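Local structure of p-47 protein (Clostridium botulinum E1 str. 'BoNT E Beluga', 5WIX) at residues Asp141-Leu146 with Tyr153-Leu158; Pro363-Gly366 with Pro372-Val375; Thr338-Asp343 with Lys347-Glu352; Trp23-Gly28 with Val183-Lys188. The protein is of unknown function but has a tubular-lipid-binding (TULIP) fold like that of bactericidal/permeability-increasing protein, so it may bind lipids or other hydrophobic ligands. One frame throughout, in Å; residues are numbered along the deposited sequence.

Contact 1. Residues Asp141-Leu146 with Tyr153-Leu158; sequences DLSGKL and YFNKLL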
loop_
_atom_site.group_PDB
_atom_site.type_symbol
_atom_site.label_atom_id
_atom_site.label_comp_id
_atom_site.label_asym_id
_atom_site.label_seq_id
_atom_site.Cartn_x
_atom_site.Cartn_y
_atom_site.Cartn_z
ATOM N N ASP A 141 17.510 -23.339 -13.988
ATOM C CA ASP A 141 18.605 -23.007 -13.084
ATOM C C ASP A 141 19.329 -24.252 -12.694
ATOM O O ASP A 141 20.537 -24.345 -12.869
ATOM C CB ASP A 141 18.113 -22.285 -11.839
ATOM C CG ASP A 141 17.466 -20.967 -12.165
ATOM O OD1 ASP A 141 17.639 -20.484 -13.300
ATOM O OD2 ASP A 141 16.776 -20.407 -11.292
ATOM N N LEU A 142 18.577 -25.199 -12.150
ATOM C CA LEU A 142 19.085 -26.537 -11.875
ATOM C C LEU A 142 18.229 -27.514 -12.611
ATOM O O LEU A 142 17.044 -27.257 -12.815
ATOM C CB LEU A 142 19.050 -26.849 -10.401
ATOM C CG LEU A 142 20.389 -26.657 -9.734
ATOM C CD1 LEU A 142 20.144 -26.643 -8.256
ATOM C CD2 LEU A 142 21.303 -27.789 -10.143
ATOM N N SER A 143 18.795 -28.647 -12.987
ATOM C CA SER A 143 18.086 -29.530 -13.891
ATOM C C SER A 143 17.293 -30.580 -13.147
ATOM O O SER A 143 16.235 -30.997 -13.611
ATOM C CB SER A 143 19.074 -30.165 -14.847
ATOM O OG SER A 143 18.350 -31.053 -15.680
ATOM N N GLY A 144 17.789 -30.987 -11.982
ATOM C CA GLY A 144 17.145 -32.030 -11.208
ATOM C C GLY A 144 17.999 -32.485 -10.053
ATOM O O GLY A 144 19.215 -32.324 -10.060
ATOM N N LYS A 145 17.354 -33.021 -9.028
ATOM C CA LYS A 145 18.065 -33.419 -7.821
ATOM C C LYS A 145 17.497 -34.713 -7.251
ATOM O O LYS A 145 16.300 -34.830 -7.012
ATOM C CB LYS A 145 18.000 -32.307 -6.776
ATOM C CG LYS A 145 18.787 -31.076 -7.183
ATOM C CD LYS A 145 18.902 -30.073 -6.076
ATOM C CE LYS A 145 17.550 -29.465 -5.777
ATOM N NZ LYS A 145 17.661 -28.379 -4.761
ATOM N N LEU A 146 18.357 -35.702 -7.086
ATOM C CA LEU A 146 19.721 -35.642 -7.594
ATOM C C LEU A 146 19.910 -36.975 -8.326
ATOM O O LEU A 146 21.026 -37.492 -8.522
ATOM C CB LEU A 146 20.737 -35.440 -6.456
ATOM C CG LEU A 146 22.200 -35.091 -6.778
ATOM C CD1 LEU A 146 22.377 -33.596 -7.088
ATOM C CD2 LEU A 146 23.143 -35.550 -5.652
ATOM N N TYR A 153 21.178 -32.339 -21.094
ATOM C CA TYR A 153 20.989 -31.265 -22.059
ATOM C C TYR A 153 19.627 -31.450 -22.717
ATOM O O TYR A 153 18.983 -30.496 -23.137
ATOM C CB TYR A 153 22.119 -31.293 -23.080
ATOM C CG TYR A 153 21.905 -30.501 -24.350
ATOM C CD1 TYR A 153 22.358 -29.193 -24.459
ATOM C CD2 TYR A 153 21.307 -31.080 -25.463
ATOM C CE1 TYR A 153 22.192 -28.476 -25.629
ATOM C CE2 TYR A 153 21.134 -30.373 -26.636
ATOM C CZ TYR A 153 21.577 -29.072 -26.715
ATOM O OH TYR A 153 21.399 -28.369 -27.888
ATOM N N PHE A 154 19.195 -32.705 -22.790
ATOM C CA PHE A 154 17.935 -33.043 -23.433
ATOM C C PHE A 154 16.725 -32.772 -22.529
ATOM O O PHE A 154 15.701 -32.324 -23.031
ATOM C CB PHE A 154 17.942 -34.509 -23.891
ATOM C CG PHE A 154 18.734 -34.760 -25.159
ATOM C CD1 PHE A 154 18.661 -33.881 -26.232
ATOM C CD2 PHE A 154 19.548 -35.891 -25.276
ATOM C CE1 PHE A 154 19.387 -34.120 -27.392
ATOM C CE2 PHE A 154 20.274 -36.133 -26.429
ATOM C CZ PHE A 154 20.197 -35.250 -27.490
ATOM N N ASN A 155 16.826 -33.035 -21.218
ATOM C CA ASN A 155 15.700 -32.766 -20.307
ATOM C C ASN A 155 15.339 -31.301 -20.406
ATOM O O ASN A 155 14.174 -30.952 -20.597
ATOM C CB ASN A 155 16.008 -33.119 -18.836
ATOM C CG ASN A 155 14.837 -32.750 -17.859
ATOM O OD1 ASN A 155 13.677 -33.131 -18.063
ATOM N ND2 ASN A 155 15.159 -32.014 -16.797
ATOM N N LYS A 156 16.352 -30.449 -20.301
ATOM C CA LYS A 156 16.136 -29.011 -20.283
ATOM C C LYS A 156 15.534 -28.501 -21.599
ATOM O O LYS A 156 14.557 -27.755 -21.581
ATOM C CB LYS A 156 17.443 -28.294 -19.967
ATOM C CG LYS A 156 18.014 -28.654 -18.606
ATOM C CD LYS A 156 19.459 -28.231 -18.575
ATOM C CE LYS A 156 19.855 -27.706 -17.219
ATOM N NZ LYS A 156 21.065 -28.401 -16.654
ATOM N N LEU A 157 16.096 -28.918 -22.733
ATOM C CA LEU A 157 15.525 -28.585 -24.044
ATOM C C LEU A 157 14.047 -28.962 -24.070
ATOM O O LEU A 157 13.193 -28.177 -24.505
ATOM C CB LEU A 157 16.290 -29.293 -25.176
ATOM C CG LEU A 157 15.697 -29.332 -26.596
ATOM C CD1 LEU A 157 15.222 -27.951 -27.076
ATOM C CD2 LEU A 157 16.694 -29.955 -27.599
ATOM N N LEU A 158 13.748 -30.147 -23.546
ATOM C CA LEU A 158 12.395 -30.677 -23.601
ATOM C C LEU A 158 11.444 -30.080 -22.564
ATOM O O LEU A 158 10.330 -29.728 -22.922
ATOM C CB LEU A 158 12.412 -32.202 -23.466
ATOM C CG LEU A 158 12.703 -32.979 -24.754
ATOM C CD1 LEU A 158 12.302 -34.434 -24.566
ATOM C CD2 LEU A 158 12.042 -32.376 -26.003
#
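Ser143 sits across from two neighbouring side chains of helix 153-159, Asn155 and Lys156, and its OG points towards both. The two come at it differently. Asn155 presents its amide end: ND2 lies 3.5 Å from Ser143 OG and equally 3.5 Å from the carbonyl O of Ser143, so that the amide nitrogen faces the hydroxyl and the backbone oxygen together, at distances too long to fix a hydrogen bond. Its CG is turned away from its own backbone N (chi1 177°), and this carries the amide off the helix towards the loop. Lys156 instead runs alongside the serine, methylene by methylene. Its CG lies 3.8 Å from Ser143 OG, and farther out CE packs 3.5 Å from Ser143 CB. Departures from the extended form at chi3 and chi4 keep CE and NZ beside Ser143 CB, and the ammonium end also makes a cation-pi contact with Phe152, whose side-chain neighbours include Ser143 too. Ser143 is thereby covered from the helix side by these two side chains, through van der Waals contact and loose polar proximity. The loop reaches this point from a classic beta bulge, in which Asp141 and Leu142 both face Ile104 of strand 104-113, while Asp141 forms a salt bridge with Arg79. Helix 153-159 also rests on the curled antiparallel sheet of this TULIP-like half: Phe154, Asn155 and Leu158 touch Phe89 of strand 87-91, and Leu158 also reaches Ile60 of strand 58-70.

Contact 2. Residues Pro363-Gly366 with Pro372-Val375; sequences PIFG and PAAV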
loop_
_atom_site.group_PDB
_atom_site.type_symbol
_atom_site.label_atom_id
_atom_site.label_comp_id
_atom_site.label_asym_id
_atom_site.label_seq_id
_atom_site.Cartn_x
_atom_site.Cartn_y
_atom_site.Cartn_z
ATOM N N PRO A 363 -3.801 40.297 22.435
ATOM C CA PRO A 363 -4.722 41.410 22.158
ATOM C C PRO A 363 -4.045 42.676 21.636
ATOM O O PRO A 363 -2.966 43.033 22.105
ATOM C CB PRO A 363 -5.366 41.683 23.533
ATOM C CG PRO A 363 -4.627 40.815 24.521
ATOM C CD PRO A 363 -4.120 39.662 23.725
ATOM N N ILE A 364 -4.694 43.350 20.688
ATOM C CA ILE A 364 -4.184 44.601 20.119
ATOM C C ILE A 364 -5.006 45.822 20.574
ATOM O O ILE A 364 -6.137 46.025 20.128
ATOM C CB ILE A 364 -4.172 44.538 18.575
ATOM C CG1 ILE A 364 -3.673 43.170 18.112
ATOM C CG2 ILE A 364 -3.329 45.662 17.987
ATOM C CD1 ILE A 364 -2.236 42.871 18.487
ATOM N N PHE A 365 -4.429 46.633 21.457
ATOM C CA PHE A 365 -5.122 47.804 21.988
ATOM C C PHE A 365 -4.149 48.938 22.318
ATOM O O PHE A 365 -2.939 48.824 22.117
ATOM C CB PHE A 365 -5.930 47.426 23.240
ATOM C CG PHE A 365 -5.077 47.071 24.435
ATOM C CD1 PHE A 365 -4.800 48.017 25.412
ATOM C CD2 PHE A 365 -4.549 45.798 24.579
ATOM C CE1 PHE A 365 -4.015 47.701 26.509
ATOM C CE2 PHE A 365 -3.767 45.475 25.676
ATOM C CZ PHE A 365 -3.498 46.429 26.641
ATOM N N GLY A 366 -4.715 50.081 22.685
ATOM C CA GLY A 366 -3.927 51.251 23.011
ATOM C C GLY A 366 -4.380 51.922 24.288
ATOM O O GLY A 366 -5.573 52.151 24.490
ATOM N N PRO A 372 -11.848 46.314 26.993
ATOM C CA PRO A 372 -11.973 45.370 25.877
ATOM C C PRO A 372 -10.751 44.458 25.745
ATOM O O PRO A 372 -10.913 43.277 25.411
ATOM C CB PRO A 372 -12.112 46.284 24.659
ATOM C CG PRO A 372 -11.440 47.525 25.062
ATOM C CD PRO A 372 -11.785 47.702 26.511
ATOM N N ALA A 373 -9.561 44.998 26.016
ATOM C CA ALA A 373 -8.318 44.222 25.987
ATOM C C ALA A 373 -8.463 42.903 26.736
ATOM O O ALA A 373 -7.942 41.870 26.310
ATOM C CB ALA A 373 -7.173 45.030 26.576
ATOM N N ALA A 374 -9.195 42.946 27.844
ATOM C CA ALA A 374 -9.349 41.791 28.712
ATOM C C ALA A 374 -10.309 40.739 28.146
ATOM O O ALA A 374 -10.077 39.530 28.306
ATOM C CB ALA A 374 -9.803 42.242 30.075
ATOM N N VAL A 375 -11.380 41.182 27.492
ATOM C CA VAL A 375 -12.260 40.225 26.822
ATOM C C VAL A 375 -11.543 39.733 25.562
ATOM O O VAL A 375 -11.770 38.613 25.100
ATOM C CB VAL A 375 -13.662 40.822 26.462
ATOM C CG1 VAL A 375 -14.092 41.837 27.506
ATOM C CG2 VAL A 375 -13.670 41.463 25.091
#
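Phe365 and Ala373 meet where the long strand 348-363 gives way, through a short connection, to helix 370-390, a strand-loop-helix connection at one far end of the TULIP-like fold. The main interaction is a CH-pi contact. The methyl of Ala373 lies over one face of the Phe365 ring, its CB 3.5 Å from the ring centroid and only 17° off the ring normal, so the helix meets the flat of the aromatic group. With chi1 at 69°, CG of Phe365 stands between its backbone N and carbonyl carbon, and the ring is swung across to the first turn of the helix. The second kind of contact is plain van der Waals packing of proline carbons against a backbone oxygen: the pyrrolidine of Pro363 rests on the peptide oxygen of the helix, its CB 3.8 Å and its CG 3.9 Å from Ala373 O. Proline and phenylalanine thus both bear on this one alanine. On the strand side, Ile364 makes a backbone hydrogen bond with Tyr329 of strand 328-343, and Pro363 touches Ser330 there. In the CH-pi contact the methyl is offset towards the ring rim, and Phe365 CD2, 3.4 Å from Ala373 CB, is the nearest ring atom.

Contact 3. Residues Thr338-Asp343 with Lys347-Glu352; sequences TKFIYD and KKVSFE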
loop_
_atom_site.group_PDB
_atom_site.type_symbol
_atom_site.label_atom_id
_atom_site.label_comp_id
_atom_site.label_asym_id
_atom_site.label_seq_id
_atom_site.Cartn_x
_atom_site.Cartn_y
_atom_site.Cartn_z
ATOM N N THR A 338 0.283 16.620 17.298
ATOM C CA THR A 338 -0.628 15.513 17.561
ATOM C C THR A 338 0.039 14.212 17.147
ATOM O O THR A 338 0.989 14.237 16.363
ATOM C CB THR A 338 -1.947 15.662 16.820
ATOM O OG1 THR A 338 -1.682 15.766 15.417
ATOM C CG2 THR A 338 -2.632 16.909 17.265
ATOM N N LYS A 339 -0.471 13.088 17.660
ATOM C CA LYS A 339 0.190 11.789 17.504
ATOM C C LYS A 339 -0.714 10.651 17.030
ATOM O O LYS A 339 -1.813 10.466 17.546
ATOM C CB LYS A 339 0.836 11.378 18.833
ATOM C CG LYS A 339 1.513 10.022 18.815
ATOM C CD LYS A 339 2.063 9.637 20.194
ATOM C CE LYS A 339 2.879 8.328 20.136
ATOM N NZ LYS A 339 3.432 7.894 21.456
ATOM N N PHE A 340 -0.225 9.873 16.067
ATOM C CA PHE A 340 -0.922 8.683 15.589
ATOM C C PHE A 340 -1.116 7.697 16.725
ATOM O O PHE A 340 -0.272 7.585 17.605
ATOM C CB PHE A 340 -0.136 8.036 14.450
ATOM C CG PHE A 340 -0.651 6.686 14.032
ATOM C CD1 PHE A 340 -1.641 6.573 13.068
ATOM C CD2 PHE A 340 -0.112 5.526 14.567
ATOM C CE1 PHE A 340 -2.103 5.328 12.668
ATOM C CE2 PHE A 340 -0.564 4.282 14.168
ATOM C CZ PHE A 340 -1.556 4.181 13.220
ATOM N N ILE A 341 -2.234 6.985 16.697
ATOM C CA ILE A 341 -2.629 6.087 17.780
ATOM C C ILE A 341 -3.399 4.935 17.180
ATOM O O ILE A 341 -4.393 5.139 16.477
ATOM C CB ILE A 341 -3.515 6.792 18.841
ATOM C CG1 ILE A 341 -2.653 7.565 19.834
ATOM C CG2 ILE A 341 -4.399 5.772 19.591
ATOM C CD1 ILE A 341 -1.727 6.678 20.582
ATOM N N TYR A 342 -2.958 3.715 17.436
ATOM C CA TYR A 342 -3.695 2.614 16.859
ATOM C C TYR A 342 -4.249 1.689 17.919
ATOM O O TYR A 342 -3.574 1.323 18.881
ATOM C CB TYR A 342 -2.835 1.854 15.881
ATOM C CG TYR A 342 -3.545 0.654 15.305
ATOM C CD1 TYR A 342 -4.617 0.805 14.429
ATOM C CD2 TYR A 342 -3.145 -0.632 15.641
ATOM C CE1 TYR A 342 -5.262 -0.294 13.904
ATOM C CE2 TYR A 342 -3.783 -1.728 15.127
ATOM C CZ TYR A 342 -4.837 -1.559 14.258
ATOM O OH TYR A 342 -5.467 -2.670 13.750
ATOM N N ASP A 343 -5.513 1.343 17.743
ATOM C CA ASP A 343 -6.190 0.483 18.685
ATOM C C ASP A 343 -6.343 -0.857 17.999
ATOM O O ASP A 343 -7.136 -0.987 17.070
ATOM C CB ASP A 343 -7.534 1.079 19.094
ATOM C CG ASP A 343 -8.433 0.082 19.793
ATOM O OD1 ASP A 343 -7.922 -0.825 20.478
ATOM O OD2 ASP A 343 -9.666 0.208 19.658
ATOM N N LYS A 347 -9.491 -1.819 15.670
ATOM C CA LYS A 347 -8.897 -1.358 14.407
ATOM C C LYS A 347 -9.259 0.106 14.103
ATOM O O LYS A 347 -9.725 0.429 13.004
ATOM C CB LYS A 347 -9.328 -2.267 13.240
ATOM C CG LYS A 347 -9.550 -3.748 13.597
ATOM C CD LYS A 347 -8.277 -4.435 14.073
ATOM C CE LYS A 347 -8.520 -5.902 14.401
ATOM N NZ LYS A 347 -7.275 -6.575 14.882
ATOM N N LYS A 348 -9.029 0.977 15.085
ATOM C CA LYS A 348 -9.290 2.415 14.958
ATOM C C LYS A 348 -7.995 3.240 14.886
ATOM O O LYS A 348 -7.109 3.085 15.727
ATOM C CB LYS A 348 -10.142 2.907 16.141
ATOM C CG LYS A 348 -11.568 2.326 16.217
ATOM C CD LYS A 348 -12.344 2.601 14.924
ATOM C CE LYS A 348 -13.751 2.005 14.962
ATOM N NZ LYS A 348 -14.554 2.417 13.767
ATOM N N VAL A 349 -7.891 4.120 13.894
ATOM C CA VAL A 349 -6.785 5.080 13.841
ATOM C C VAL A 349 -7.202 6.431 14.447
ATOM O O VAL A 349 -8.287 6.954 14.184
ATOM C CB VAL A 349 -6.276 5.275 12.400
ATOM C CG1 VAL A 349 -5.456 6.558 12.277
ATOM C CG2 VAL A 349 -5.456 4.059 11.964
ATOM N N SER A 350 -6.318 7.001 15.254
ATOM C CA SER A 350 -6.677 8.050 16.196
ATOM C C SER A 350 -5.527 9.026 16.266
ATOM O O SER A 350 -4.370 8.650 16.091
ATOM C CB SER A 350 -6.954 7.417 17.570
ATOM O OG SER A 350 -7.057 8.378 18.609
ATOM N N PHE A 351 -5.823 10.286 16.509
ATOM C CA PHE A 351 -4.762 11.234 16.817
ATOM C C PHE A 351 -5.096 11.985 18.085
ATOM O O PHE A 351 -6.197 12.549 18.243
ATOM C CB PHE A 351 -4.541 12.213 15.678
ATOM C CG PHE A 351 -4.213 11.556 14.379
ATOM C CD1 PHE A 351 -2.903 11.575 13.889
ATOM C CD2 PHE A 351 -5.198 10.919 13.635
ATOM C CE1 PHE A 351 -2.600 10.984 12.688
ATOM C CE2 PHE A 351 -4.898 10.319 12.417
ATOM C CZ PHE A 351 -3.596 10.351 11.948
ATOM N N GLU A 352 -4.143 11.977 19.000
ATOM C CA GLU A 352 -4.313 12.690 20.237
ATOM C C GLU A 352 -3.291 13.807 20.346
ATOM O O GLU A 352 -2.374 13.922 19.531
ATOM C CB GLU A 352 -4.216 11.731 21.413
ATOM C CG GLU A 352 -2.858 11.202 21.675
ATOM C CD GLU A 352 -2.885 10.115 22.719
ATOM O OE1 GLU A 352 -4.003 9.834 23.220
ATOM O OE2 GLU A 352 -1.803 9.556 23.028
#
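Phe340 and Val349 pack closely on one face of an antiparallel beta hairpin: the ring crosses the valine at about a right angle, and its CE1 lies 3.6 Å from Val349 CG1. Phe351, paired with Phe340 at a non-hydrogen-bonded site, brings its CZ to the edge of the Phe340 ring, near the ring plane. Tyr342, CG anti to the backbone N (chi1 177°), reaches past Val349 to the turn, where its OH lies 3.3 Å from Lys347 CD and hydrogen-bonds to Asn344. The opposite face is looser and more polar. There the Ile341 side chain touches Ser350, CG2 to CB 3.6 Å, and the Glu352 carboxylate, while Lys339 runs extended with NZ 5.7 Å from Glu352 OE2, too far for an ion pair. Backbone bonds hold the strands together, among them Lys339 N to Glu352 O (2.8 Å) and Asp343 N to Lys348 O (3.1 Å). At the turn end the last pair belongs to a G1 beta bulge: Lys347 and Lys348 both face Asp343, whose carboxylate accepts hydrogen bonds from Asn346 ND2 and Lys345 N. The close-packed face is covered by strand 414-422, through Ile420 and Leu422 on Phe340, and by helix 240-252, through Phe243 and Leu248 on Phe351; strand 328-343 continues the sheet to strand 311-322.

Contact 4. Residues Trp23-Gly28 with Val183-Lys188; sequences WDIVYG and VWMNPK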
loop_
_atom_site.group_PDB
_atom_site.type_symbol
_atom_site.label_atom_id
_atom_site.label_comp_id
_atom_site.label_asym_id
_atom_site.label_seq_id
_atom_site.Cartn_x
_atom_site.Cartn_y
_atom_site.Cartn_z
ATOM N N TRP A 23 7.617 5.094 -4.891
ATOM C CA TRP A 23 6.377 4.551 -5.442
ATOM C C TRP A 23 5.153 5.032 -4.664
ATOM O O TRP A 23 5.293 5.534 -3.544
ATOM C CB TRP A 23 6.446 3.027 -5.438
ATOM C CG TRP A 23 7.272 2.498 -6.548
ATOM C CD1 TRP A 23 8.615 2.300 -6.547
ATOM C CD2 TRP A 23 6.805 2.101 -7.840
ATOM N NE1 TRP A 23 9.018 1.798 -7.759
ATOM C CE2 TRP A 23 7.925 1.664 -8.570
ATOM C CE3 TRP A 23 5.546 2.063 -8.445
ATOM C CZ2 TRP A 23 7.825 1.199 -9.877
ATOM C CZ3 TRP A 23 5.450 1.603 -9.741
ATOM C CH2 TRP A 23 6.585 1.175 -10.445
ATOM N N ASP A 24 3.957 4.867 -5.232
ATOM C CA ASP A 24 2.746 5.463 -4.615
ATOM C C ASP A 24 1.999 4.555 -3.638
ATOM O O ASP A 24 1.680 4.950 -2.511
ATOM C CB ASP A 24 1.755 5.915 -5.692
ATOM C CG ASP A 24 2.030 7.311 -6.188
ATOM O OD1 ASP A 24 2.527 8.144 -5.388
ATOM O OD2 ASP A 24 1.751 7.562 -7.382
ATOM N N ILE A 25 1.665 3.362 -4.103
ATOM C CA ILE A 25 1.086 2.342 -3.249
ATOM C C ILE A 25 1.793 1.042 -3.577
ATOM O O ILE A 25 1.943 0.696 -4.751
ATOM C CB ILE A 25 -0.434 2.196 -3.466
ATOM C CG1 ILE A 25 -1.166 3.455 -3.030
ATOM C CG2 ILE A 25 -0.967 1.011 -2.691
ATOM C CD1 ILE A 25 -2.668 3.313 -3.051
ATOM N N VAL A 26 2.254 0.340 -2.550
ATOM C CA VAL A 26 2.949 -0.927 -2.744
ATOM C C VAL A 26 2.162 -2.021 -2.037
ATOM O O VAL A 26 1.786 -1.844 -0.872
ATOM C CB VAL A 26 4.391 -0.856 -2.205
ATOM C CG1 VAL A 26 5.133 -2.164 -2.439
ATOM C CG2 VAL A 26 5.129 0.312 -2.839
ATOM N N TYR A 27 1.880 -3.123 -2.739
ATOM C CA TYR A 27 1.239 -4.301 -2.123
ATOM C C TYR A 27 2.217 -5.462 -1.995
ATOM O O TYR A 27 3.131 -5.581 -2.810
ATOM C CB TYR A 27 0.027 -4.754 -2.931
ATOM C CG TYR A 27 -0.878 -3.620 -3.325
ATOM C CD1 TYR A 27 -1.945 -3.240 -2.523
ATOM C CD2 TYR A 27 -0.653 -2.928 -4.489
ATOM C CE1 TYR A 27 -2.778 -2.199 -2.874
ATOM C CE2 TYR A 27 -1.456 -1.893 -4.863
ATOM C CZ TYR A 27 -2.532 -1.519 -4.056
ATOM O OH TYR A 27 -3.346 -0.464 -4.441
ATOM N N GLY A 28 2.006 -6.327 -1.002
ATOM C CA GLY A 28 2.901 -7.454 -0.781
ATOM C C GLY A 28 2.284 -8.687 -0.135
ATOM O O GLY A 28 1.358 -8.588 0.680
ATOM N N VAL A 183 -11.508 5.655 -5.276
ATOM C CA VAL A 183 -10.943 6.177 -6.511
ATOM C C VAL A 183 -9.490 6.626 -6.396
ATOM O O VAL A 183 -8.719 6.499 -7.350
ATOM C CB VAL A 183 -11.804 7.352 -7.022
ATOM C CG1 VAL A 183 -11.305 7.847 -8.367
ATOM C CG2 VAL A 183 -13.264 6.918 -7.119
ATOM N N TRP A 184 -9.104 7.132 -5.235
ATOM C CA TRP A 184 -7.760 7.646 -5.099
ATOM C C TRP A 184 -6.735 6.525 -5.048
ATOM O O TRP A 184 -5.538 6.766 -5.200
ATOM C CB TRP A 184 -7.637 8.503 -3.860
ATOM C CG TRP A 184 -7.869 7.784 -2.585
ATOM C CD1 TRP A 184 -9.038 7.697 -1.898
ATOM C CD2 TRP A 184 -6.894 7.082 -1.804
ATOM N NE1 TRP A 184 -8.861 6.970 -0.746
ATOM C CE2 TRP A 184 -7.554 6.583 -0.662
ATOM C CE3 TRP A 184 -5.531 6.814 -1.967
ATOM C CZ2 TRP A 184 -6.896 5.831 0.313
ATOM C CZ3 TRP A 184 -4.880 6.067 -0.995
ATOM C CH2 TRP A 184 -5.563 5.584 0.129
ATOM N N MET A 185 -7.211 5.305 -4.817
ATOM C CA MET A 185 -6.336 4.143 -4.759
ATOM C C MET A 185 -6.160 3.494 -6.119
ATOM O O MET A 185 -5.278 2.652 -6.293
ATOM C CB MET A 185 -6.873 3.093 -3.788
ATOM C CG MET A 185 -6.326 3.180 -2.387
ATOM S SD MET A 185 -6.968 1.828 -1.382
ATOM C CE MET A 185 -5.784 0.537 -1.757
ATOM N N ASN A 186 -7.008 3.865 -7.073
ATOM C CA ASN A 186 -6.968 3.243 -8.390
ATOM C C ASN A 186 -5.634 3.482 -9.083
ATOM O O ASN A 186 -5.179 4.618 -9.194
ATOM C CB ASN A 186 -8.117 3.746 -9.260
ATOM C CG ASN A 186 -9.468 3.253 -8.778
ATOM O OD1 ASN A 186 -9.575 2.163 -8.205
ATOM N ND2 ASN A 186 -10.509 4.060 -8.999
ATOM N N PRO A 187 -4.986 2.393 -9.520
ATOM C CA PRO A 187 -3.680 2.403 -10.191
ATOM C C PRO A 187 -3.755 2.644 -11.686
ATOM O O PRO A 187 -4.641 2.093 -12.335
ATOM C CB PRO A 187 -3.150 0.998 -9.928
ATOM C CG PRO A 187 -4.367 0.161 -9.779
ATOM C CD PRO A 187 -5.412 1.025 -9.163
ATOM N N LYS A 188 -2.823 3.429 -12.223
ATOM C CA LYS A 188 -2.720 3.627 -13.671
ATOM C C LYS A 188 -1.608 2.758 -14.238
ATOM O O LYS A 188 -1.824 1.961 -15.149
ATOM C CB LYS A 188 -2.457 5.094 -14.012
#
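Ile25 pushes the end of its side chain towards Trp184 and Met185, crossing both at about a right angle. Its CG1 is placed anti to the carbonyl carbon and chi2 is extended (-173°), which makes CD1 the leading atom: it lies 3.7 Å from Met185 CG and 4.1 Å from Trp184 CZ3. The tryptophan carries CG between its backbone N and carbonyl carbon (chi1 63°), a conformation that lays the indole back alongside its neighbour, with Met185 CG 3.4 Å above one face and offset towards the rim. Met185 CG and Ile25 CD1 thus stand side by side on the same side of the indole plane, CG over the face and CD1 beyond the rim, near CZ3. Met185 then runs straight through chi2 and bends at chi3 (86°), turning its methyl towards Tyr27, two residues along the strand from Ile25. CE arrives at the edge of the phenol ring near its plane, 3.8 Å from Tyr27 OH and 4.2 Å from CE1. Apolar packing dominates, with the Tyr27 hydroxyl as the polar atom at the methionine methyl. Ile25 and Tyr27 lie on the same side of strand 25-30, and both touch Leu208 of strand 203-210, the strand that separates 25-30 from the edge strand 187-195 in the six-stranded antiparallel sheet near the middle of the molecule. Leu242 of helix 240-252 touches both Ile25 and Trp184; Ile406 also lies against Tyr27 and Met185, with Val407 and Trp409 of strand 407-409 against Tyr27.

From the N terminus, contact 4 opens first, at Trp23-Gly28, and closes some 155 residues later at Val183-Lys188, a long excursion through the curled sheet of one half of the molecule. Contact 1 falls within that excursion as a short local loop joining the loop after strand 138-140 to helix 153-159, its centre 39 Å from that of contact 4. The chain then passes into the other half, where contact 3 closes the tight hairpin of strands 328-343 and 348-363, and contact 2 follows it in series where strand 348-363 leads to helix 370-390. None cross. Contacts 1 and 2, 89 Å apart between centres, lie on opposite sides of the chain's centre, close to which contact 4 sits.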